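Local atomic coordinates of probable transcriptional regulator (Rhodococcus jostii, PDB entry 3ON2), a protein that probably binds regulatory DNA as a TetR-family transcriptional regulator with an N-terminal helix-turn-helix, its own target and effector being unknown. Residues L158-T163 and D190-G195; R87-A92 and V139-A144; A19-T24 and D31-R36; G113-P118 and A127-M132. All coordinates share one frame; numbering follows the deposited sequence.

Contact 1 (L158-T163 and D190-G195); sequences LVAFAT and DTFWRG
F192 pushes the far end of its ring against A160 and V159 of the neighbouring helix. Two ring carbons share the methyl of A160: CB of A160 lies 3.6 Å from CZ of F192 and 3.7 Å from CE2 of F192. On the CE1 side the partner is V159, whose CG1 comes within 3.8 Å of CE1 of F192. Both methyl groups meet the ring obliquely. The ring gets there because CG of F192 is anti to its backbone N (chi1 -170°), which carries it out from helix 181-196 across the gap; the nearest alpha carbons, those of A160 and F192, are still 7.7 Å apart. The two helices are the last two of the all-helical C-terminal domain of the TetR fold, and the contact joins them at its surface through apolar atoms. A160 also faces a pocket: its side chain is about 4 Å from a bound polyether, which probably came from the crystallisation liquor but may mark a ligand site. Within 158-163, T163 turns its hydroxyl back to its own helix, where OG1 donates to O of V159 at 2.8 Å. That carbonyl also accepts from N of T163, and the two donors approach from opposite faces of its plane. Next to F192 in the chain, W193 meets F90 of helix 86-103 edge-to-face, and D190 forms a salt bridge with R87, tying helix 181-196 to a third helix.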
loop_
_atom_site.group_PDB
_atom_site.type_symbol
_atom_site.label_atom_id
_atom_site.label_comp_id
_atom_site.label_asym_id
_atom_site.label_seq_id
_atom_site.Cartn_x
_atom_site.Cartn_y
_atom_site.Cartn_z
ATOM N N LEU A 158 9.767 -3.430 10.856
ATOM C CA LEU A 158 10.473 -3.738 9.628
ATOM C C LEU A 158 10.510 -5.252 9.350
ATOM O O LEU A 158 10.330 -5.685 8.195
ATOM C CB LEU A 158 11.894 -3.143 9.656
ATOM C CG LEU A 158 12.662 -3.205 8.329
ATOM C CD1 LEU A 158 11.869 -2.523 7.231
ATOM C CD2 LEU A 158 14.072 -2.605 8.476
ATOM N N VAL A 159 10.716 -6.055 10.395
ATOM C CA VAL A 159 10.682 -7.506 10.226
ATOM C C VAL A 159 9.276 -7.940 9.801
ATOM O O VAL A 159 9.130 -8.772 8.894
ATOM C CB VAL A 159 11.166 -8.276 11.479
ATOM C CG1 VAL A 159 10.828 -9.771 11.367
ATOM C CG2 VAL A 159 12.684 -8.086 11.640
ATOM N N ALA A 160 8.252 -7.340 10.417
ATOM C CA ALA A 160 6.861 -7.632 10.031
ATOM C C ALA A 160 6.583 -7.283 8.556
ATOM O O ALA A 160 5.953 -8.065 7.827
ATOM C CB ALA A 160 5.864 -6.896 10.963
ATOM N N PHE A 161 7.024 -6.101 8.130
ATOM C CA PHE A 161 6.851 -5.662 6.738
ATOM C C PHE A 161 7.532 -6.619 5.752
ATOM O O PHE A 161 6.917 -7.010 4.773
ATOM C CB PHE A 161 7.364 -4.235 6.562
ATOM C CG PHE A 161 7.337 -3.719 5.137
ATOM C CD1 PHE A 161 6.247 -3.936 4.297
ATOM C CD2 PHE A 161 8.378 -2.920 4.677
ATOM C CE1 PHE A 161 6.215 -3.416 2.998
ATOM C CE2 PHE A 161 8.374 -2.400 3.388
ATOM C CZ PHE A 161 7.298 -2.643 2.540
ATOM N N ALA A 162 8.766 -7.023 6.052
ATOM C CA ALA A 162 9.506 -7.950 5.202
ATOM C C ALA A 162 8.767 -9.277 5.125
ATOM O O ALA A 162 8.665 -9.874 4.040
ATOM C CB ALA A 162 10.906 -8.174 5.731
ATOM N N THR A 163 8.292 -9.744 6.272
ATOM C CA THR A 163 7.541 -10.992 6.324
ATOM C C THR A 163 6.316 -10.962 5.421
ATOM O O THR A 163 6.148 -11.855 4.571
ATOM C CB THR A 163 7.115 -11.350 7.746
ATOM O OG1 THR A 163 8.296 -11.468 8.556
ATOM C CG2 THR A 163 6.304 -12.692 7.746
ATOM N N ASP A 190 1.120 -15.908 13.661
ATOM C CA ASP A 190 1.248 -16.659 14.923
ATOM C C ASP A 190 2.710 -16.832 15.350
ATOM O O ASP A 190 3.050 -16.684 16.526
ATOM C CB ASP A 190 0.574 -18.031 14.821
ATOM C CG ASP A 190 -0.952 -17.938 14.688
ATOM O OD1 ASP A 190 -1.531 -16.854 14.987
ATOM O OD2 ASP A 190 -1.576 -18.967 14.288
ATOM N N THR A 191 3.581 -17.136 14.391
ATOM C CA THR A 191 4.980 -17.380 14.708
ATOM C C THR A 191 5.660 -16.062 15.122
ATOM O O THR A 191 6.419 -16.028 16.095
ATOM C CB THR A 191 5.693 -18.045 13.508
ATOM O OG1 THR A 191 5.015 -19.278 13.190
ATOM C CG2 THR A 191 7.125 -18.351 13.833
ATOM N N PHE A 192 5.386 -14.994 14.374
ATOM C CA PHE A 192 5.847 -13.645 14.704
ATOM C C PHE A 192 5.376 -13.262 16.114
ATOM O O PHE A 192 6.178 -12.855 16.954
ATOM C CB PHE A 192 5.302 -12.645 13.663
ATOM C CG PHE A 192 5.893 -11.241 13.758
ATOM C CD1 PHE A 192 7.251 -11.016 13.552
ATOM C CD2 PHE A 192 5.074 -10.149 14.030
ATOM C CE1 PHE A 192 7.780 -9.706 13.620
ATOM C CE2 PHE A 192 5.593 -8.851 14.089
ATOM C CZ PHE A 192 6.951 -8.639 13.883
ATOM N N TRP A 193 4.088 -13.430 16.384
ATOM C CA TRP A 193 3.536 -13.013 17.691
ATOM C C TRP A 193 4.265 -13.762 18.815
ATOM O O TRP A 193 4.736 -13.150 19.797
ATOM C CB TRP A 193 2.006 -13.232 17.773
ATOM C CG TRP A 193 1.516 -12.872 19.129
ATOM C CD1 TRP A 193 1.294 -13.730 20.188
ATOM C CD2 TRP A 193 1.286 -11.553 19.629
ATOM N NE1 TRP A 193 0.912 -13.013 21.300
ATOM C CE2 TRP A 193 0.904 -11.678 20.990
ATOM C CE3 TRP A 193 1.367 -10.272 19.062
ATOM C CZ2 TRP A 193 0.577 -10.567 21.790
ATOM C CZ3 TRP A 193 1.052 -9.163 19.867
ATOM C CH2 TRP A 193 0.647 -9.329 21.211
ATOM N N ARG A 194 4.380 -15.080 18.662
ATOM C CA ARG A 194 5.100 -15.922 19.636
ATOM C C ARG A 194 6.559 -15.514 19.842
ATOM O O ARG A 194 7.071 -15.526 20.979
ATOM C CB ARG A 194 5.045 -17.399 19.242
ATOM C CG ARG A 194 3.715 -18.077 19.500
ATOM C CD ARG A 194 3.821 -19.574 19.105
ATOM N NE ARG A 194 2.744 -19.996 18.222
ATOM C CZ ARG A 194 2.911 -20.554 17.018
ATOM N NH1 ARG A 194 4.126 -20.792 16.520
ATOM N NH2 ARG A 194 1.847 -20.893 16.313
ATOM N N GLY A 195 7.227 -15.144 18.756
ATOM C CA GLY A 195 8.632 -14.734 18.829
ATOM C C GLY A 195 8.831 -13.393 19.520
ATOM O O GLY A 195 9.925 -13.099 20.009
#

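Contact 2 (R87-A92 and V139-A144); sequences RARFAA and VTEAQA
R89 and E141 supply the ionic part of this contact: NH1 of R89 and OE1 of E141 form a salt bridge of 3.0 Å. The oxygen comes to the edge of the guanidinium, near its plane, yet the guanidinium and carboxylate planes are turned 48° apart and one oxygen makes the close approach. The side chains meet at about a right angle, R89 reaching across with its chain extended from CG to NE.

The apolar part belongs to F90. CZ and CE1 of F90 lie 3.8 Å from CB of A142, and CZ of F90 lies 4.0 Å from CA and 4.1 Å from CG2 of V139; A142 CB and V139 CA meet the ring obliquely. With CG anti to the carbonyl carbon (chi1 -79°), F90 brings its far end closer to the other helix than its CB direction would suggest.

Helices 86-103 and 122-144 run nearly antiparallel, their local axes 162° apart and 10.7 Å distant, within the TetR-like C-terminal helical domain. V139 also lines the polyether pocket.

Since E141 is exposed while V139 and A142 are buried, the ion pair lies toward solvent, which would probably weaken its electrostatic contribution, and the inner side is apolar.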
loop_
_atom_site.group_PDB
_atom_site.type_symbol
_atom_site.label_atom_id
_atom_site.label_comp_id
_atom_site.label_asym_id
_atom_site.label_seq_id
_atom_site.Cartn_x
_atom_site.Cartn_y
_atom_site.Cartn_z
ATOM N N ARG A 87 -2.513 -8.577 19.842
ATOM C CA ARG A 87 -2.437 -9.781 19.008
ATOM C C ARG A 87 -3.410 -9.711 17.833
ATOM O O ARG A 87 -3.047 -10.062 16.706
ATOM C CB ARG A 87 -2.627 -11.080 19.809
ATOM C CG ARG A 87 -2.507 -12.273 18.915
ATOM C CD ARG A 87 -2.444 -13.605 19.604
ATOM N NE ARG A 87 -1.925 -14.591 18.654
ATOM C CZ ARG A 87 -1.629 -15.859 18.960
ATOM N NH1 ARG A 87 -1.791 -16.297 20.211
ATOM N NH2 ARG A 87 -1.160 -16.682 18.020
ATOM N N ALA A 88 -4.626 -9.230 18.097
ATOM C CA ALA A 88 -5.659 -9.020 17.054
ATOM C C ALA A 88 -5.274 -7.952 16.029
ATOM O O ALA A 88 -5.515 -8.119 14.834
ATOM C CB ALA A 88 -6.992 -8.680 17.677
ATOM N N ARG A 89 -4.677 -6.862 16.506
ATOM C CA ARG A 89 -4.264 -5.784 15.619
ATOM C C ARG A 89 -3.139 -6.217 14.703
ATOM O O ARG A 89 -3.129 -5.845 13.536
ATOM C CB ARG A 89 -3.787 -4.573 16.415
ATOM C CG ARG A 89 -4.905 -3.867 17.099
ATOM C CD ARG A 89 -4.399 -2.685 17.898
ATOM N NE ARG A 89 -5.549 -1.929 18.359
ATOM C CZ ARG A 89 -5.531 -0.650 18.712
ATOM N NH1 ARG A 89 -4.406 0.067 18.675
ATOM N NH2 ARG A 89 -6.655 -0.097 19.111
ATOM N N PHE A 90 -2.165 -6.948 15.247
ATOM C CA PHE A 90 -1.035 -7.449 14.442
ATOM C C PHE A 90 -1.558 -8.354 13.349
ATOM O O PHE A 90 -1.178 -8.210 12.197
ATOM C CB PHE A 90 -0.038 -8.241 15.299
ATOM C CG PHE A 90 0.916 -7.392 16.122
ATOM C CD1 PHE A 90 0.520 -6.184 16.696
ATOM C CD2 PHE A 90 2.201 -7.857 16.380
ATOM C CE1 PHE A 90 1.396 -5.450 17.490
ATOM C CE2 PHE A 90 3.090 -7.120 17.173
ATOM C CZ PHE A 90 2.690 -5.910 17.717
ATOM N N ALA A 91 -2.434 -9.286 13.722
ATOM C CA ALA A 91 -3.076 -10.174 12.761
ATOM C C ALA A 91 -3.886 -9.413 11.699
ATOM O O ALA A 91 -3.798 -9.721 10.503
ATOM C CB ALA A 91 -3.952 -11.227 13.476
ATOM N N ALA A 92 -4.661 -8.417 12.117
ATOM C CA ALA A 92 -5.465 -7.654 11.158
ATOM C C ALA A 92 -4.618 -6.843 10.184
ATOM O O ALA A 92 -4.958 -6.764 8.999
ATOM C CB ALA A 92 -6.468 -6.732 11.868
ATOM N N VAL A 139 2.990 -1.322 17.228
ATOM C CA VAL A 139 4.041 -2.101 17.931
ATOM C C VAL A 139 4.404 -1.413 19.264
ATOM O O VAL A 139 4.468 -2.072 20.298
ATOM C CB VAL A 139 5.320 -2.292 17.039
ATOM C CG1 VAL A 139 6.506 -2.884 17.836
ATOM C CG2 VAL A 139 5.016 -3.136 15.767
ATOM N N THR A 140 4.636 -0.097 19.226
ATOM C CA THR A 140 4.983 0.688 20.435
ATOM C C THR A 140 3.885 0.565 21.485
ATOM O O THR A 140 4.180 0.313 22.654
ATOM C CB THR A 140 5.282 2.183 20.107
ATOM O OG1 THR A 140 6.292 2.242 19.105
ATOM C CG2 THR A 140 5.822 2.962 21.331
ATOM N N GLU A 141 2.629 0.705 21.065
ATOM C CA GLU A 141 1.469 0.537 21.959
ATOM C C GLU A 141 1.425 -0.865 22.540
ATOM O O GLU A 141 1.053 -1.046 23.700
ATOM C CB GLU A 141 0.139 0.859 21.249
ATOM C CG GLU A 141 -0.011 2.335 20.811
ATOM C CD GLU A 141 -1.315 2.643 20.032
ATOM O OE1 GLU A 141 -2.122 1.714 19.798
ATOM O OE2 GLU A 141 -1.531 3.829 19.648
ATOM N N ALA A 142 1.813 -1.858 21.746
ATOM C CA ALA A 142 1.856 -3.250 22.222
ATOM C C ALA A 142 2.922 -3.434 23.288
ATOM O O ALA A 142 2.753 -4.212 24.236
ATOM C CB ALA A 142 2.099 -4.229 21.057
ATOM N N GLN A 143 4.031 -2.721 23.131
ATOM C CA GLN A 143 5.093 -2.779 24.129
ATOM C C GLN A 143 4.693 -2.040 25.402
ATOM O O GLN A 143 5.112 -2.430 26.480
ATOM C CB GLN A 143 6.366 -2.183 23.582
ATOM C CG GLN A 143 7.030 -3.060 22.561
ATOM C CD GLN A 143 8.180 -2.375 21.921
ATOM O OE1 GLN A 143 8.062 -1.231 21.501
ATOM N NE2 GLN A 143 9.296 -3.078 21.799
ATOM N N ALA A 144 3.911 -0.968 25.269
ATOM C CA ALA A 144 3.414 -0.206 26.424
ATOM C C ALA A 144 2.328 -0.968 27.173
ATOM O O ALA A 144 2.242 -0.901 28.401
ATOM C CB ALA A 144 2.914 1.162 25.991
#

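Contact 3 (A19-T24 and D31-R36); sequences ARAEST and DGLSLR. With SO4 (sulfate ion), chain E.
L33 pushes one methyl against helix 13-28: its CD2 lies 3.2 Å from O of A21 and 3.9 Å from CB of A21. The same methyl is 4.0 Å from CB of T24. CG of L33 is anti to the carbonyl carbon (chi1 -80°), and the end of the side chain thereby comes nearer the helix than its first bond would take it. One residue earlier in the chain, O of G32 is met by a methyl, CG2 of T24, at 3.4 Å. Around this first shell L38 touches A21 and T24, while L60 and L63 of helix 56-81 pack on L33, completing a small core of the TetR-type DNA-binding domain. The next residues enter the predicted helix-turn-helix, whose first helix is 35-41. S34 is its N-cap, with OG accepting from N of Q37. A sulfate, probably from the crystallisation liquor, sits at this helix start. N of L35 donates to O3 of the sulfate at 2.7 Å, with an N-H...O angle of 166°. O2 of the sulfate is gripped twice by R36, through N at 2.9 Å and NE at 2.7 Å, and O1 of the sulfate accepts from NH1 of R36. The bend of R36 at chi3 (-77°) folds its guanidinium back, edge-on to the anion. Such a site is consistent with a DNA phosphate position, though no DNA is present.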
loop_
_atom_site.group_PDB
_atom_site.type_symbol
_atom_site.label_atom_id
_atom_site.label_comp_id
_atom_site.label_asym_id
_atom_site.label_seq_id
_atom_site.Cartn_x
_atom_site.Cartn_y
_atom_site.Cartn_z
ATOM N N ALA A 19 -7.972 8.060 -12.161
ATOM C CA ALA A 19 -8.758 6.811 -12.203
ATOM C C ALA A 19 -8.488 5.993 -13.497
ATOM O O ALA A 19 -8.315 4.767 -13.470
ATOM C CB ALA A 19 -10.242 7.109 -12.071
ATOM N N ARG A 20 -8.457 6.687 -14.626
ATOM C CA ARG A 20 -8.081 6.073 -15.905
ATOM C C ARG A 20 -6.645 5.518 -15.900
ATOM O O ARG A 20 -6.411 4.395 -16.371
ATOM C CB ARG A 20 -8.227 7.103 -17.026
ATOM C CG ARG A 20 -9.637 7.286 -17.528
ATOM C CD ARG A 20 -9.727 8.451 -18.492
ATOM N NE ARG A 20 -11.113 8.748 -18.871
ATOM C CZ ARG A 20 -11.742 8.203 -19.911
ATOM N NH1 ARG A 20 -11.113 7.318 -20.679
ATOM N NH2 ARG A 20 -13.002 8.537 -20.175
ATOM N N ALA A 21 -5.684 6.296 -15.373
ATOM C CA ALA A 21 -4.281 5.865 -15.320
ATOM C C ALA A 21 -4.123 4.596 -14.519
ATOM O O ALA A 21 -3.371 3.697 -14.918
ATOM C CB ALA A 21 -3.376 6.965 -14.743
ATOM N N GLU A 22 -4.837 4.521 -13.391
ATOM C CA GLU A 22 -4.757 3.344 -12.520
ATOM C C GLU A 22 -5.314 2.135 -13.263
ATOM O O GLU A 22 -4.728 1.056 -13.203
ATOM C CB GLU A 22 -5.484 3.559 -11.195
ATOM C CG GLU A 22 -5.148 2.458 -10.180
ATOM C CD GLU A 22 -5.727 2.692 -8.790
ATOM O OE1 GLU A 22 -6.023 3.857 -8.455
ATOM O OE2 GLU A 22 -5.872 1.701 -8.033
ATOM N N SER A 23 -6.412 2.331 -13.993
ATOM C CA SER A 23 -7.010 1.231 -14.770
ATOM C C SER A 23 -6.040 0.687 -15.850
ATOM O O SER A 23 -5.873 -0.515 -16.002
ATOM C CB SER A 23 -8.352 1.669 -15.375
ATOM O OG SER A 23 -8.984 0.592 -16.063
ATOM N N THR A 24 -5.389 1.581 -16.581
ATOM C CA THR A 24 -4.369 1.189 -17.544
ATOM C C THR A 24 -3.135 0.557 -16.888
ATOM O O THR A 24 -2.572 -0.426 -17.402
ATOM C CB THR A 24 -3.968 2.414 -18.341
ATOM O OG1 THR A 24 -5.143 2.923 -18.974
ATOM C CG2 THR A 24 -2.918 2.083 -19.398
ATOM N N ASP A 31 4.662 0.969 -18.218
ATOM C CA ASP A 31 5.101 1.339 -19.577
ATOM C C ASP A 31 3.924 1.527 -20.547
ATOM O O ASP A 31 4.084 2.141 -21.605
ATOM C CB ASP A 31 6.128 0.333 -20.132
ATOM C CG ASP A 31 7.388 0.224 -19.255
ATOM O OD1 ASP A 31 7.853 1.255 -18.714
ATOM O OD2 ASP A 31 7.921 -0.898 -19.094
ATOM N N GLY A 32 2.747 1.018 -20.178
ATOM C CA GLY A 32 1.519 1.320 -20.919
ATOM C C GLY A 32 0.881 2.660 -20.544
ATOM O O GLY A 32 -0.173 3.035 -21.085
ATOM N N LEU A 33 1.508 3.387 -19.619
ATOM C CA LEU A 33 0.977 4.683 -19.195
ATOM C C LEU A 33 1.472 5.823 -20.048
ATOM O O LEU A 33 2.683 6.067 -20.151
ATOM C CB LEU A 33 1.317 4.986 -17.737
ATOM C CG LEU A 33 0.467 4.347 -16.650
ATOM C CD1 LEU A 33 0.922 4.885 -15.325
ATOM C CD2 LEU A 33 -1.010 4.671 -16.870
ATOM N N SER A 34 0.521 6.549 -20.626
ATOM C CA SER A 34 0.850 7.767 -21.343
ATOM C C SER A 34 -0.093 8.890 -20.947
ATOM O O SER A 34 -1.314 8.754 -21.064
ATOM C CB SER A 34 0.803 7.528 -22.864
ATOM O OG SER A 34 0.895 8.757 -23.563
ATOM N N LEU A 35 0.467 10.002 -20.493
ATOM C CA LEU A 35 -0.364 11.146 -20.116
ATOM C C LEU A 35 -1.118 11.668 -21.335
ATOM O O LEU A 35 -2.316 11.952 -21.275
ATOM C CB LEU A 35 0.483 12.250 -19.491
ATOM C CG LEU A 35 -0.211 13.542 -19.018
ATOM C CD1 LEU A 35 -1.428 13.274 -18.131
ATOM C CD2 LEU A 35 0.817 14.429 -18.280
ATOM N N ARG A 36 -0.422 11.749 -22.459
ATOM C CA ARG A 36 -1.046 12.206 -23.680
ATOM C C ARG A 36 -2.195 11.293 -24.091
ATOM O O ARG A 36 -3.253 11.772 -24.437
ATOM C CB ARG A 36 -0.017 12.315 -24.788
ATOM C CG ARG A 36 0.971 13.458 -24.589
ATOM C CD ARG A 36 2.093 13.311 -25.590
ATOM N NE ARG A 36 3.012 12.276 -25.152
ATOM C CZ ARG A 36 3.909 11.683 -25.925
ATOM N NH1 ARG A 36 4.723 10.760 -25.411
ATOM N NH2 ARG A 36 3.983 12.009 -27.213
HETATM S S SO4 E . 3.547 10.881 -21.916
HETATM O O1 SO4 E . 4.104 9.856 -22.797
HETATM O O2 SO4 E . 2.420 11.510 -22.606
HETATM O O3 SO4 E . 3.111 10.261 -20.654
HETATM O O4 SO4 E . 4.506 11.939 -21.661
#

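Contact 4 (G113-P118 and A127-M132); sequences GNKHAP and AGHASM
K115 runs across to G128 and H129, and its chain meets the H129 side chain at about a right angle. CG of K115 is anti to the backbone N (chi1 -172°) and the chain stays extended as far as CE, carrying it from the last turn of helix 105-115 toward helix 122-144. There CE of K115 passes over the backbone of G128, 3.7 Å from its CA, with CD of K115 at 4.0 Å from the same CA. G128 presents only its CA here, and CE of K115 lies directly against it. At chi4 (-63°) the lysine bends, and its NZ ends at the edge of the imidazole, in the ring plane. NZ of K115 is 3.4 Å from NE2 of H129 and 3.5 Å from CD2 of H129. H129 is modelled in two conformers, so the NZ approach is doubtful in detail.

Together the two segments lie where the C-terminal helical domain of the TetR fold, the part that holds the effector pocket in relatives, turns from helix 105-115 into helix 122-144. K115, H116, G128, S131 and M132 all line the pocket occupied by a polyether, and the side chain of K115 is about 4 Å from that molecule. F68 of helix 56-81 touches both K115 and A127, bridging the two segments from a third helix. On the K115 side, CG of K115 also lies 4.0 Å above one face of the H116 ring, offset toward its rim.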
loop_
_atom_site.group_PDB
_atom_site.type_symbol
_atom_site.label_atom_id
_atom_site.label_comp_id
_atom_site.label_asym_id
_atom_site.label_seq_id
_atom_site.Cartn_x
_atom_site.Cartn_y
_atom_site.Cartn_z
ATOM N N GLY A 113 8.653 1.589 -6.330
ATOM C CA GLY A 113 9.653 1.987 -7.320
ATOM C C GLY A 113 9.826 3.495 -7.339
ATOM O O GLY A 113 10.936 3.998 -7.480
ATOM N N ASN A 114 8.717 4.208 -7.183
ATOM C CA ASN A 114 8.703 5.659 -7.271
ATOM C C ASN A 114 9.318 6.234 -5.999
ATOM O O ASN A 114 10.223 7.074 -6.066
ATOM C CB ASN A 114 7.266 6.164 -7.498
ATOM C CG ASN A 114 7.174 7.673 -7.563
ATOM O OD1 ASN A 114 7.223 8.346 -6.545
ATOM N ND2 ASN A 114 7.030 8.209 -8.765
ATOM N N LYS A 115 8.834 5.746 -4.852
ATOM C CA LYS A 115 9.283 6.191 -3.533
ATOM C C LYS A 115 10.793 6.111 -3.346
ATOM O O LYS A 115 11.374 6.971 -2.669
ATOM C CB LYS A 115 8.604 5.397 -2.419
ATOM C CG LYS A 115 8.883 5.943 -1.026
ATOM C CD LYS A 115 8.244 5.093 0.063
ATOM C CE LYS A 115 8.628 5.571 1.452
ATOM N NZ LYS A 115 10.093 5.448 1.652
ATOM N N HIS A 116 11.424 5.080 -3.913
ATOM C CA HIS A 116 12.872 4.908 -3.740
ATOM C C HIS A 116 13.712 5.222 -4.986
ATOM O O HIS A 116 14.888 4.847 -5.048
ATOM C CB HIS A 116 13.185 3.513 -3.195
ATOM C CG HIS A 116 12.478 3.206 -1.916
ATOM N ND1 HIS A 116 12.989 3.546 -0.683
ATOM C CD2 HIS A 116 11.281 2.618 -1.680
ATOM C CE1 HIS A 116 12.139 3.177 0.260
ATOM N NE2 HIS A 116 11.094 2.612 -0.320
ATOM N N ALA A 117 13.132 5.909 -5.971
ATOM C CA ALA A 117 13.918 6.371 -7.123
ATOM C C ALA A 117 14.730 7.603 -6.704
ATOM O O ALA A 117 14.297 8.355 -5.806
ATOM C CB ALA A 117 13.027 6.710 -8.315
ATOM N N PRO A 118 15.920 7.796 -7.328
ATOM C CA PRO A 118 16.703 9.022 -7.161
ATOM C C PRO A 118 15.798 10.231 -7.317
ATOM O O PRO A 118 15.071 10.311 -8.304
ATOM C CB PRO A 118 17.676 8.973 -8.344
ATOM C CG PRO A 118 17.901 7.524 -8.576
ATOM C CD PRO A 118 16.638 6.794 -8.142
ATOM N N ALA A 127 4.074 10.241 2.362
ATOM C CA ALA A 127 2.947 9.313 2.320
ATOM C C ALA A 127 3.390 7.872 2.654
ATOM O O ALA A 127 2.710 7.186 3.416
ATOM C CB ALA A 127 2.266 9.377 0.946
ATOM N N GLY A 128 4.523 7.433 2.094
ATOM C CA GLY A 128 5.086 6.094 2.360
ATOM C C GLY A 128 5.490 5.911 3.823
ATOM O O GLY A 128 5.244 4.843 4.448
ATOM N N HIS A 129 6.088 6.952 4.394
ATOM C CA HIS A 129 6.472 6.929 5.806
ATOM C C HIS A 129 5.268 6.862 6.747
ATOM O O HIS A 129 5.371 6.299 7.836
ATOM C CB HIS A 129 7.397 8.107 6.142
ATOM C CG HIS A 129 8.754 7.993 5.523
ATOM N ND1 HIS A 129 9.837 8.735 5.950
ATOM C CD2 HIS A 129 9.212 7.198 4.526
ATOM C CE1 HIS A 129 10.896 8.422 5.225
ATOM N NE2 HIS A 129 10.545 7.487 4.357
ATOM N N ALA A 130 4.126 7.402 6.323
ATOM C CA ALA A 130 2.897 7.323 7.141
ATOM C C ALA A 130 2.364 5.905 7.360
ATOM O O ALA A 130 1.928 5.572 8.470
ATOM C CB ALA A 130 1.785 8.230 6.548
ATOM N N SER A 131 2.388 5.084 6.303
ATOM C CA SER A 131 1.957 3.690 6.387
ATOM C C SER A 131 2.842 2.977 7.421
ATOM O O SER A 131 2.353 2.240 8.290
ATOM C CB SER A 131 2.024 3.009 4.986
ATOM O OG SER A 131 1.433 3.793 3.904
HETATM N N MSE A 132 4.146 3.217 7.350
HETATM C CA MSE A 132 5.081 2.572 8.266
HETATM C C MSE A 132 4.932 3.074 9.701
HETATM O O MSE A 132 4.948 2.272 10.628
HETATM C CB MSE A 132 6.539 2.706 7.781
HETATM C CG MSE A 132 7.585 2.055 8.738
HETATM SE SE MSE A 132 7.410 0.101 8.960
HETATM C CE MSE A 132 7.979 -0.421 7.170
#

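Overall arrangement
Contacts 1, 2 and 4 belong to the C-terminal helical domain, whereas contact 3 lies in the DNA-binding domain, its centre about 36 Å from that of contact 1 and on the opposite side of the chain's centre. Contacts 1 and 2 touch directly through an ionic and an aromatic pair. Contacts 2 and 4 share helix 122-144 without touching, and contact 4 meets contact 1 where F161 packs on M132. Contact 1 is an apolar surface contact; contact 2, partly buried, adds an ion pair. Contact 4, partly buried and nearest the chain's centre, sets a lysine over glycine beside the pocket, while partly buried contact 3 combines leucine packing with a sulfate probably from the crystallisation liquor.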